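Local coordinates for protein YohF (Salmonella typhimurium, PDB 6WON) that belongs to the short-chain dehydrogenase/reductase family and probably catalyses an oxidation or reduction, with acetoin as the likely substrate, at residues 206-210 against 242-248. Sequence-based numbering, arbitrary orientation.
Sequences PSIPI and DGGFMLA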
ATOM      1  N   PRO B 206     -12.361 -21.938  -4.758  1.00 35.35           N
ATOM      2  CA  PRO B 206     -11.402 -22.325  -3.705  1.00 36.11           C
ATOM      3  C   PRO B 206     -10.163 -21.440  -3.613  1.00 35.04           C
ATOM      4  O   PRO B 206      -9.521 -21.413  -2.553  1.00 34.84           O
ATOM      5  CB  PRO B 206     -11.025 -23.761  -4.087  1.00 36.56           C
ATOM      6  CG  PRO B 206     -12.135 -24.230  -4.968  1.00 37.53           C
ATOM      7  CD  PRO B 206     -12.609 -23.030  -5.712  1.00 35.69           C
ATOM      8  N   SER B 207      -9.794 -20.721  -4.677  1.00 33.28           N
ATOM      9  CA  SER B 207      -8.597 -19.886  -4.627  1.00 31.00           C
ATOM     10  C   SER B 207      -8.786 -18.611  -3.804  1.00 28.86           C
ATOM     11  O   SER B 207      -7.791 -17.960  -3.460  1.00 28.14           O
ATOM     12  CB  SER B 207      -8.145 -19.530  -6.050  1.00 32.31           C
ATOM     13  OG  SER B 207      -9.136 -18.763  -6.734  1.00 33.00           O
ATOM     14  N   ILE B 208     -10.023 -18.242  -3.486  1.00 27.96           N
ATOM     15  CA  ILE B 208     -10.343 -17.036  -2.724  1.00 29.16           C
ATOM     16  C   ILE B 208     -10.611 -17.450  -1.284  1.00 28.80           C
ATOM     17  O   ILE B 208     -11.302 -18.455  -1.064  1.00 25.62           O
ATOM     18  CB  ILE B 208     -11.561 -16.312  -3.313  1.00 33.82           C
ATOM     19  CG1 ILE B 208     -11.382 -16.126  -4.829  1.00 33.49           C
ATOM     20  CG2 ILE B 208     -11.826 -14.993  -2.564  1.00 32.39           C
ATOM     21  CD1 ILE B 208     -12.628 -15.612  -5.534  1.00 32.76           C
ATOM     22  N   PRO B 209     -10.088 -16.728  -0.282  1.00 27.47           N
ATOM     23  CA  PRO B 209     -10.249 -17.193   1.114  1.00 26.12           C
ATOM     24  C   PRO B 209     -11.692 -17.498   1.495  1.00 26.84           C
ATOM     25  O   PRO B 209     -11.961 -18.561   2.066  1.00 26.27           O
ATOM     26  CB  PRO B 209      -9.652 -16.036   1.927  1.00 24.15           C
ATOM     27  CG  PRO B 209      -8.586 -15.474   1.014  1.00 25.43           C
ATOM     28  CD  PRO B 209      -9.151 -15.589  -0.387  1.00 23.85           C
ATOM     29  N   ILE B 210     -12.636 -16.617   1.147  1.00 26.19           N
ATOM     30  CA  ILE B 210     -14.046 -16.870   1.435  1.00 29.73           C
ATOM     31  C   ILE B 210     -14.631 -17.987   0.579  1.00 28.64           C
ATOM     32  O   ILE B 210     -15.744 -18.454   0.853  1.00 28.48           O
ATOM     33  CB  ILE B 210     -14.849 -15.563   1.266  1.00 27.90           C
ATOM     34  CG1 ILE B 210     -16.162 -15.632   2.053  1.00 30.03           C
ATOM     35  CG2 ILE B 210     -15.070 -15.262  -0.212  1.00 27.04           C
ATOM     36  CD1 ILE B 210     -16.785 -14.288   2.308  1.00 29.74           C
ATOM     37  N   ASP B 242     -13.602  -7.971  -1.374  1.00 25.96           N
ATOM     38  CA  ASP B 242     -13.022  -9.023  -2.197  1.00 24.58           C
ATOM     39  C   ASP B 242     -12.985 -10.391  -1.524  1.00 23.87           C
ATOM     40  O   ASP B 242     -12.231 -11.265  -1.975  1.00 26.55           O
ATOM     41  CB  ASP B 242     -11.603  -8.616  -2.603  1.00 24.63           C
ATOM     42  CG  ASP B 242     -10.629  -8.607  -1.421  1.00 25.24           C
ATOM     43  OD1 ASP B 242     -11.061  -8.721  -0.248  1.00 22.76           O
ATOM     44  OD2 ASP B 242      -9.415  -8.476  -1.672  1.00 23.95           O
ATOM     45  N   GLY B 243     -13.757 -10.601  -0.460  1.00 23.55           N
ATOM     46  CA  GLY B 243     -13.751 -11.871   0.253  1.00 26.10           C
ATOM     47  C   GLY B 243     -12.372 -12.361   0.666  1.00 26.30           C
ATOM     48  O   GLY B 243     -12.133 -13.571   0.768  1.00 27.19           O
ATOM     49  N   GLY B 244     -11.446 -11.428   0.886  1.00 27.03           N
ATOM     50  CA  GLY B 244     -10.093 -11.769   1.284  1.00 27.25           C
ATOM     51  C   GLY B 244      -9.123 -11.978   0.144  1.00 28.35           C
ATOM     52  O   GLY B 244      -8.003 -12.446   0.388  1.00 22.13           O
ATOM     53  N   PHE B 245      -9.522 -11.645  -1.092  1.00 27.04           N
ATOM     54  CA  PHE B 245      -8.652 -11.802  -2.259  1.00 27.10           C
ATOM     55  C   PHE B 245      -7.243 -11.266  -2.000  1.00 25.95           C
ATOM     56  O   PHE B 245      -6.251 -11.945  -2.282  1.00 23.72           O
ATOM     57  CB  PHE B 245      -9.301 -11.098  -3.459  1.00 28.22           C
ATOM     58  CG  PHE B 245      -8.576 -11.287  -4.774  1.00 29.92           C
ATOM     59  CD1 PHE B 245      -7.499 -10.471  -5.117  1.00 27.72           C
ATOM     60  CD2 PHE B 245      -9.012 -12.235  -5.693  1.00 31.51           C
ATOM     61  CE1 PHE B 245      -6.850 -10.628  -6.350  1.00 28.32           C
ATOM     62  CE2 PHE B 245      -8.374 -12.390  -6.928  1.00 32.88           C
ATOM     63  CZ  PHE B 245      -7.293 -11.591  -7.252  1.00 31.91           C
ATOM     64  N   MET B 246      -7.139 -10.053  -1.451  1.00 23.00           N
ATOM     65  CA  MET B 246      -5.838  -9.427  -1.230  1.00 24.76           C
ATOM     66  C   MET B 246      -5.017 -10.134  -0.153  1.00 26.83           C
ATOM     67  O   MET B 246      -3.801  -9.928  -0.085  1.00 25.09           O
ATOM     68  CB  MET B 246      -6.009  -7.958  -0.821  1.00 25.35           C
ATOM     69  CG  MET B 246      -6.671  -7.039  -1.848  1.00 26.00           C
ATOM     70  SD  MET B 246      -5.867  -7.005  -3.461  1.00 30.51           S
ATOM     71  CE  MET B 246      -4.354  -6.088  -3.172  1.00 30.11           C
ATOM     72  N   LEU B 247      -5.645 -10.945   0.700  1.00 26.07           N
ATOM     73  CA  LEU B 247      -4.897 -11.688   1.709  1.00 26.43           C
ATOM     74  C   LEU B 247      -4.160 -12.898   1.148  1.00 29.22           C
ATOM     75  O   LEU B 247      -3.256 -13.422   1.817  1.00 30.34           O
ATOM     76  CB  LEU B 247      -5.843 -12.160   2.814  1.00 26.08           C
ATOM     77  CG  LEU B 247      -6.678 -11.053   3.465  1.00 26.07           C
ATOM     78  CD1 LEU B 247      -7.783 -11.637   4.327  1.00 25.96           C
ATOM     79  CD2 LEU B 247      -5.779 -10.139   4.281  1.00 25.63           C
ATOM     80  N   ALA B 248      -4.537 -13.375  -0.040  1.00 28.59           N
ATOM     81  CA  ALA B 248      -4.050 -14.657  -0.549  1.00 30.48           C
ATOM     82  C   ALA B 248      -2.753 -14.452  -1.332  1.00 33.46           C
ATOM     83  O   ALA B 248      -2.747 -13.817  -2.390  1.00 37.79           O
ATOM     84  CB  ALA B 248      -5.121 -15.318  -1.409  1.00 31.77           C
TER
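A single backbone hydrogen bond ties 206-210 to 242-248: Ile-210 N donates to Gly-243 O at 3.1 Å. Around it the packing is mostly side chain against backbone. The Pro-209 ring lies on the turn, its CG 3.1 Å from Gly-244 O and its CD 4.2 Å from Ala-248 CB, while Ile-208 CG2 sits 3.6 Å from Gly-243 O. A CB on Gly-243 would clash with Ile-210 CG2; one on Gly-244 would jam against the carbonyl O of Gly-243 and sit tight on Pro-209 CB. Both also have positive phi, as the type I' turn from Asp-242 to Phe-245 requires. Asp-242 braces that turn, OD1 accepting from Gly-244 N (3.0 Å, an Asx turn) and OD2 from Met-246 N (2.8 Å), within the 3-10 segment 245-247. Two neighbouring subunits close over the contact, Leu-171 of one packing on Pro-209 and Pro-250 of another on Ala-248. This is the Asp-Gly-Gly turn that follows the last sheet strand, 238-241, in the Rossmann fold of classical SDR enzymes, here docked on the loop preceding helix 216-226.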